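Local coordinates for tRNA (guanine-N(1)-)-methyltransferase (Corynebacterium diphtheriae, PDB 7KFF), which catalyses transfer of a methyl group from S-adenosylmethionine to N1 of guanosine 37 in tRNA, and belongs to the knotted SPOUT methyltransferases, at residues T80-G83 with P84-D88; A146-T149 with Q150-R154; I172-R175 with V176-A180. One frame throughout, in Å; residues are numbered along the deposited sequence.

Contact 1 (T80-G83 with P84-D88); sequences TVWG and PALDD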
loop_
_atom_site.group_PDB
_atom_site.type_symbol
_atom_site.label_atom_id
_atom_site.label_comp_id
_atom_site.label_asym_id
_atom_site.label_seq_id
_atom_site.Cartn_x
_atom_site.Cartn_y
_atom_site.Cartn_z
ATOM N N THR A 80 -20.098 11.822 15.978
ATOM C CA THR A 80 -21.383 12.417 15.614
ATOM C C THR A 80 -21.476 12.767 14.128
ATOM O O THR A 80 -22.576 13.049 13.635
ATOM C CB THR A 80 -21.671 13.656 16.461
ATOM O OG1 THR A 80 -20.585 14.579 16.294
ATOM C CG2 THR A 80 -21.840 13.289 17.954
ATOM N N VAL A 81 -20.357 12.734 13.413
ATOM C CA VAL A 81 -20.328 12.856 11.953
ATOM C C VAL A 81 -20.229 11.488 11.290
ATOM O O VAL A 81 -21.010 11.168 10.392
ATOM C CB VAL A 81 -19.176 13.792 11.532
ATOM C CG1 VAL A 81 -19.125 13.923 10.010
ATOM C CG2 VAL A 81 -19.337 15.161 12.193
ATOM N N TRP A 82 -19.305 10.646 11.770
ATOM C CA TRP A 82 -19.093 9.338 11.162
ATOM C C TRP A 82 -20.294 8.402 11.292
ATOM O O TRP A 82 -20.571 7.624 10.372
ATOM C CB TRP A 82 -17.852 8.666 11.748
ATOM C CG TRP A 82 -16.648 8.999 10.974
ATOM C CD1 TRP A 82 -15.620 9.836 11.336
ATOM C CD2 TRP A 82 -16.332 8.511 9.670
ATOM N NE1 TRP A 82 -14.677 9.880 10.328
ATOM C CE2 TRP A 82 -15.100 9.091 9.289
ATOM C CE3 TRP A 82 -16.973 7.646 8.785
ATOM C CZ2 TRP A 82 -14.515 8.835 8.060
ATOM C CZ3 TRP A 82 -16.382 7.391 7.570
ATOM C CH2 TRP A 82 -15.177 8.004 7.211
ATOM N N GLY A 83 -20.953 8.377 12.439
ATOM C CA GLY A 83 -22.044 7.453 12.645
ATOM C C GLY A 83 -23.164 7.653 11.639
ATOM O O GLY A 83 -23.571 6.722 10.928
ATOM N N PRO A 84 -23.681 8.881 11.541
ATOM C CA PRO A 84 -24.717 9.145 10.520
ATOM C C PRO A 84 -24.255 8.856 9.101
ATOM O O PRO A 84 -25.040 8.346 8.296
ATOM C CB PRO A 84 -25.064 10.620 10.757
ATOM C CG PRO A 84 -24.777 10.804 12.245
ATOM C CD PRO A 84 -23.541 10.005 12.487
ATOM N N ALA A 85 -22.997 9.173 8.766
ATOM C CA ALA A 85 -22.484 8.901 7.429
ATOM C C ALA A 85 -22.521 7.411 7.136
ATOM O O ALA A 85 -22.979 6.978 6.071
ATOM C CB ALA A 85 -21.060 9.443 7.316
ATOM N N LEU A 86 -22.040 6.600 8.073
ATOM C CA LEU A 86 -22.035 5.164 7.849
ATOM C C LEU A 86 -23.446 4.595 7.812
ATOM O O LEU A 86 -23.713 3.650 7.059
ATOM C CB LEU A 86 -21.211 4.483 8.943
ATOM C CG LEU A 86 -19.702 4.694 8.797
ATOM C CD1 LEU A 86 -19.009 4.345 10.107
ATOM C CD2 LEU A 86 -19.180 3.852 7.665
ATOM N N ASP A 87 -24.354 5.133 8.636
ATOM C CA ASP A 87 -25.745 4.696 8.609
ATOM C C ASP A 87 -26.344 4.922 7.221
ATOM O O ASP A 87 -27.018 4.051 6.664
ATOM C CB ASP A 87 -26.574 5.512 9.605
ATOM C CG ASP A 87 -26.265 5.229 11.079
ATOM O OD1 ASP A 87 -25.543 4.259 11.420
ATOM O OD2 ASP A 87 -26.751 6.027 11.930
ATOM N N ASP A 88 -26.114 6.109 6.657
ATOM C CA ASP A 88 -26.733 6.479 5.386
ATOM C C ASP A 88 -26.118 5.705 4.228
ATOM O O ASP A 88 -26.830 5.242 3.326
ATOM C CB ASP A 88 -26.570 7.983 5.164
ATOM C CG ASP A 88 -27.524 8.827 6.010
ATOM O OD1 ASP A 88 -28.396 8.274 6.723
ATOM O OD2 ASP A 88 -27.417 10.077 5.945
#
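The indole of Trp-82 meets Leu-86 at its edge, near the ring plane. Trp-82 CE3, on the benzo ring, lies 4.0 Å from Leu-86 CG, and CD1 of the same leucine is almost as close. The two side chains cross obliquely, one helical turn apart. Other parts of the chain also pack on the Trp-82 side chain: Leu-53, Ile-22 of strand 17-23, Ile-172 just before helix 174-180 and Val-176 within it. Leu-86 has its CG anti to its own carbonyl carbon (chi1 -73°). This sets CG 3.4 Å from Trp-82 O, the same oxygen that accepts from Leu-86 N at 2.9 Å.

Residues 80-88 are all part of helix 79-90, which is kinked at Pro-84. Proline has no N-H, so the bond to the turn before is missing there. Its ring occupies that place, with Pro-84 CD 3.4 Å from Thr-80 O. The i to i-4 bonds resume with the residues that follow: Ala-85 N to Val-81 O is long at 3.3 Å, and Asp-87 N to Gly-83 O is 2.9 Å.

The buried flank carries Val-81, Trp-82, Ala-85 and Leu-86. The flank with Thr-80, Pro-84 and Asp-87 faces the second subunit. The carboxylate of Asp-87 lies beside Gly-83 O, with CG 3.1 Å from that oxygen. Two acceptors meet there without a bond; OD2 has its charged partner in Arg-246 of the second subunit.

Contact 2 (A146-T149 with Q150-R154); sequences APFT and QEDAR
Asp-152 reaches back from the first turn of helix 150-156 to Phe-148 and Thr-149. Its CB lies 3.8 Å from Phe-148 CD1 and also touches Thr-149 O. CG stands anti to the residue's own carbonyl carbon (chi1 -71°), which turns the carboxylate toward the start of the helix. CG comes 3.4 Å from Thr-149 OG1. At the tip, OD2 accepts from Thr-149 N at 3.0 Å, with the donor 38° above the carboxylate plane. OD2 also forms a salt bridge with Arg-187, so two groups hold it. OD1 is hydrogen-bonded elsewhere in the structure.

Thr-149 returns the bond: its OG1 accepts from Asp-152 N at 3.0 Å. The pair is a capping box, with Thr-149 as N-cap. Thr-149 OG1 also binds a water at 2.8 Å. The Phe-148 ring and the carboxylate of Asp-152 are nearly parallel, 13° apart, and run in opposite directions alongside one another. Farther along, Phe-148 CZ packs on Ala-153 CB at 4.0 Å.

The box sits where the short loop after strand 146-147, at the sheet's edge within this chain, turns into helix 150-156. Phe-148 packs on helix 200-211 and meets Tyr-194 of the second subunit. Neighbouring strand 185-190 supplies Arg-187.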
loop_
_atom_site.group_PDB
_atom_site.type_symbol
_atom_site.label_atom_id
_atom_site.label_comp_id
_atom_site.label_asym_id
_atom_site.label_seq_id
_atom_site.Cartn_x
_atom_site.Cartn_y
_atom_site.Cartn_z
ATOM N N ALA A 146 -5.356 -5.575 11.204
ATOM C CA ALA A 146 -4.749 -6.796 10.703
ATOM C C ALA A 146 -4.223 -6.582 9.284
ATOM O O ALA A 146 -4.879 -5.923 8.459
ATOM C CB ALA A 146 -5.766 -7.933 10.716
ATOM N N PRO A 147 -3.054 -7.116 8.963
ATOM C CA PRO A 147 -2.483 -6.872 7.634
ATOM C C PRO A 147 -3.368 -7.336 6.496
ATOM O O PRO A 147 -3.940 -8.422 6.539
ATOM C CB PRO A 147 -1.184 -7.686 7.652
ATOM C CG PRO A 147 -0.828 -7.782 9.090
ATOM C CD PRO A 147 -2.126 -7.876 9.824
ATOM N N PHE A 148 -3.434 -6.508 5.453
ATOM C CA PHE A 148 -4.045 -6.909 4.191
ATOM C C PHE A 148 -3.210 -8.011 3.545
ATOM O O PHE A 148 -1.989 -7.871 3.381
ATOM C CB PHE A 148 -4.086 -5.684 3.262
ATOM C CG PHE A 148 -4.800 -5.902 1.948
ATOM C CD1 PHE A 148 -6.018 -6.576 1.886
ATOM C CD2 PHE A 148 -4.252 -5.415 0.767
ATOM C CE1 PHE A 148 -6.666 -6.752 0.696
ATOM C CE2 PHE A 148 -4.911 -5.603 -0.430
ATOM C CZ PHE A 148 -6.098 -6.263 -0.466
ATOM N N THR A 149 -3.873 -9.094 3.148
ATOM C CA THR A 149 -3.214 -10.238 2.535
ATOM C C THR A 149 -3.904 -10.570 1.219
ATOM O O THR A 149 -5.024 -10.140 0.932
ATOM C CB THR A 149 -3.274 -11.485 3.435
ATOM O OG1 THR A 149 -4.639 -11.904 3.512
ATOM C CG2 THR A 149 -2.686 -11.234 4.814
ATOM N N GLN A 150 -3.225 -11.374 0.414
ATOM C CA GLN A 150 -3.835 -11.835 -0.827
ATOM C C GLN A 150 -5.068 -12.687 -0.549
ATOM O O GLN A 150 -6.010 -12.699 -1.347
ATOM C CB GLN A 150 -2.825 -12.578 -1.699
ATOM C CG GLN A 150 -3.300 -12.828 -3.114
ATOM C CD GLN A 150 -3.537 -11.558 -3.906
ATOM O OE1 GLN A 150 -2.975 -10.498 -3.597
ATOM N NE2 GLN A 150 -4.414 -11.638 -4.903
ATOM N N GLU A 151 -5.079 -13.416 0.564
ATOM C CA GLU A 151 -6.278 -14.152 0.945
ATOM C C GLU A 151 -7.447 -13.205 1.197
ATOM O O GLU A 151 -8.583 -13.494 0.797
ATOM C CB GLU A 151 -5.992 -14.982 2.193
ATOM C CG GLU A 151 -7.119 -15.895 2.630
ATOM C CD GLU A 151 -6.687 -16.865 3.715
ATOM O OE1 GLU A 151 -6.484 -16.423 4.863
ATOM O OE2 GLU A 151 -6.538 -18.069 3.412
ATOM N N ASP A 152 -7.197 -12.079 1.873
ATOM C CA ASP A 152 -8.241 -11.068 2.026
ATOM C C ASP A 152 -8.743 -10.614 0.661
ATOM O O ASP A 152 -9.951 -10.465 0.447
ATOM C CB ASP A 152 -7.714 -9.816 2.738
ATOM C CG ASP A 152 -7.420 -9.995 4.207
ATOM O OD1 ASP A 152 -8.090 -10.784 4.895
ATOM O OD2 ASP A 152 -6.495 -9.279 4.662
ATOM N N ALA A 153 -7.818 -10.372 -0.281
ATOM C CA ALA A 153 -8.232 -9.896 -1.595
ATOM C C ALA A 153 -9.156 -10.902 -2.266
ATOM O O ALA A 153 -10.187 -10.536 -2.843
ATOM C CB ALA A 153 -7.010 -9.601 -2.462
ATOM N N ARG A 154 -8.820 -12.187 -2.173
ATOM C CA ARG A 154 -9.681 -13.217 -2.751
ATOM C C ARG A 154 -11.039 -13.219 -2.072
ATOM O O ARG A 154 -12.070 -13.263 -2.737
ATOM C CB ARG A 154 -9.036 -14.604 -2.646
ATOM C CG ARG A 154 -7.832 -14.789 -3.544
ATOM C CD ARG A 154 -7.445 -16.237 -3.694
ATOM N NE ARG A 154 -6.899 -16.831 -2.475
ATOM C CZ ARG A 154 -5.628 -16.708 -2.087
ATOM N NH1 ARG A 154 -4.777 -16.003 -2.815
ATOM N NH2 ARG A 154 -5.229 -17.270 -0.957
HETATM O O HOH W 1 -5.113 -13.729 5.526
#

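Contact 3 (I172-R175 with V176-A180); sequences IDQR and VIEDA
Ile-172 packs on Val-176 through its CG2 methyl, 3.7 Å from Val-176 CB. The two side chains cross at about a right angle. The same Ile-172 methyl meets Ile-177 CD1 at 4.0 Å, completing the close, apolar side. The Ile-172 side chain is about 6 Å from the bound S-adenosyl-L-homocysteine, so the capped turn borders the cofactor region.

A second firm part lies at the helix start. Asp-173 is the N-cap, and its OD1 accepts from Arg-175 N at 2.9 Å through the anti lone pair. On their syn sides both oxygens enter a side-on salt bridge: Arg-175 NE to OD1, and Arg-175 NH2 to Asp-173 OD2 at 2.9 Å. NH2 lies 33° out of the carboxylate plane, NE less; both oxygens are near the guanidinium plane. A bend at chi3 (-65°) folds the arginine back. Arg-175 NH1 binds Pro-242 O and Leu-248 O of the second subunit.

The looser side is at Gln-174 and the exposed Glu-178. Gln-174 NE2 is 3.6 Å from Glu-178 OE2, with amide and carboxylate planes 41° apart. Gln-174 NE2 binds Glu-188, and Glu-178 pairs with Lys-181.

Val-176 packs against helix 79-90, Ile-177 against strand 185-190, and Asp-173 lies beside strand 76-77.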
loop_
_atom_site.group_PDB
_atom_site.type_symbol
_atom_site.label_atom_id
_atom_site.label_comp_id
_atom_site.label_asym_id
_atom_site.label_seq_id
_atom_site.Cartn_x
_atom_site.Cartn_y
_atom_site.Cartn_z
ATOM N N ILE A 172 -10.048 7.648 13.533
ATOM C CA ILE A 172 -11.472 7.747 13.811
ATOM C C ILE A 172 -11.732 7.274 15.234
ATOM O O ILE A 172 -11.184 6.259 15.673
ATOM C CB ILE A 172 -12.252 6.888 12.793
ATOM C CG1 ILE A 172 -11.987 7.362 11.351
ATOM C CG2 ILE A 172 -13.734 6.899 13.125
ATOM C CD1 ILE A 172 -12.571 6.447 10.310
ATOM N N ASP A 173 -12.573 8.002 15.963
ATOM C CA ASP A 173 -12.975 7.576 17.307
ATOM C C ASP A 173 -13.381 6.107 17.270
ATOM O O ASP A 173 -14.218 5.697 16.461
ATOM C CB ASP A 173 -14.162 8.434 17.763
ATOM C CG ASP A 173 -14.622 8.152 19.189
ATOM O OD1 ASP A 173 -15.107 7.047 19.466
ATOM O OD2 ASP A 173 -14.536 9.082 20.021
ATOM N N GLN A 174 -12.795 5.313 18.167
ATOM C CA GLN A 174 -12.952 3.861 18.083
ATOM C C GLN A 174 -14.398 3.422 18.255
ATOM O O GLN A 174 -14.786 2.350 17.773
ATOM C CB GLN A 174 -12.047 3.180 19.106
ATOM C CG GLN A 174 -11.930 1.689 18.908
ATOM C CD GLN A 174 -11.192 1.330 17.640
ATOM O OE1 GLN A 174 -10.309 2.064 17.199
ATOM N NE2 GLN A 174 -11.550 0.194 17.048
ATOM N N ARG A 175 -15.207 4.211 18.957
ATOM C CA ARG A 175 -16.601 3.819 19.137
ATOM C C ARG A 175 -17.354 3.753 17.815
ATOM O O ARG A 175 -18.328 3.005 17.701
ATOM C CB ARG A 175 -17.305 4.779 20.074
ATOM C CG ARG A 175 -16.741 4.693 21.478
ATOM C CD ARG A 175 -17.291 5.827 22.351
ATOM N NE ARG A 175 -16.824 7.118 21.861
ATOM C CZ ARG A 175 -17.218 8.287 22.342
ATOM N NH1 ARG A 175 -18.091 8.320 23.339
ATOM N NH2 ARG A 175 -16.702 9.400 21.849
ATOM N N VAL A 176 -16.911 4.508 16.802
ATOM C CA VAL A 176 -17.534 4.427 15.489
ATOM C C VAL A 176 -17.419 3.015 14.956
ATOM O O VAL A 176 -18.374 2.469 14.386
ATOM C CB VAL A 176 -16.869 5.423 14.521
ATOM C CG1 VAL A 176 -17.355 5.170 13.112
ATOM C CG2 VAL A 176 -17.128 6.855 14.972
ATOM N N ILE A 177 -16.219 2.434 15.091
ATOM C CA ILE A 177 -15.923 1.092 14.602
ATOM C C ILE A 177 -16.760 0.068 15.345
ATOM O O ILE A 177 -17.331 -0.834 14.733
ATOM C CB ILE A 177 -14.420 0.807 14.744
ATOM C CG1 ILE A 177 -13.590 1.541 13.699
ATOM C CG2 ILE A 177 -14.134 -0.691 14.562
ATOM C CD1 ILE A 177 -13.593 2.998 13.794
ATOM N N GLU A 178 -16.869 0.204 16.672
ATOM C CA GLU A 178 -17.657 -0.764 17.424
ATOM C C GLU A 178 -19.139 -0.641 17.098
ATOM O O GLU A 178 -19.818 -1.647 16.861
ATOM C CB GLU A 178 -17.427 -0.561 18.929
ATOM C CG GLU A 178 -15.962 -0.661 19.360
ATOM C CD GLU A 178 -15.258 -1.938 18.897
ATOM O OE1 GLU A 178 -15.924 -2.996 18.755
ATOM O OE2 GLU A 178 -14.014 -1.876 18.697
ATOM N N ASP A 179 -19.663 0.588 17.094
ATOM C CA ASP A 179 -21.069 0.790 16.770
ATOM C C ASP A 179 -21.400 0.318 15.357
ATOM O O ASP A 179 -22.513 -0.175 15.111
ATOM C CB ASP A 179 -21.417 2.263 16.919
ATOM C CG ASP A 179 -22.837 2.557 16.554
ATOM O OD1 ASP A 179 -23.725 2.281 17.385
ATOM O OD2 ASP A 179 -23.072 3.103 15.460
ATOM N N ALA A 180 -20.454 0.456 14.419
ATOM C CA ALA A 180 -20.703 0.063 13.040
ATOM C C ALA A 180 -20.988 -1.422 12.912
ATOM O O ALA A 180 -21.606 -1.840 11.930
ATOM C CB ALA A 180 -19.510 0.445 12.164
#

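Overall arrangement
Contacts 1 and 3 lie side by side, with centres 10 Å apart, and share one apolar seam between helices 79-90 and 174-180. Its closest pair is Leu-86 CD1 to Val-176 CG1, 3.5 Å. Both are largely buried. Contact 2 is only partly buried and stands apart, by edge strand 146-147, its nearest atoms about 17 Å from contact 1 and about 10 Å from contact 3. Contacts 2 and 3 both cap a helix start, one with a threonine hydroxyl, the other with a carboxylate held by arginine. Contact 1 instead lies within a helix kinked at a proline. All three border the second subunit, and Arg-246 of that subunit pairs with acids from contacts 1 and 3.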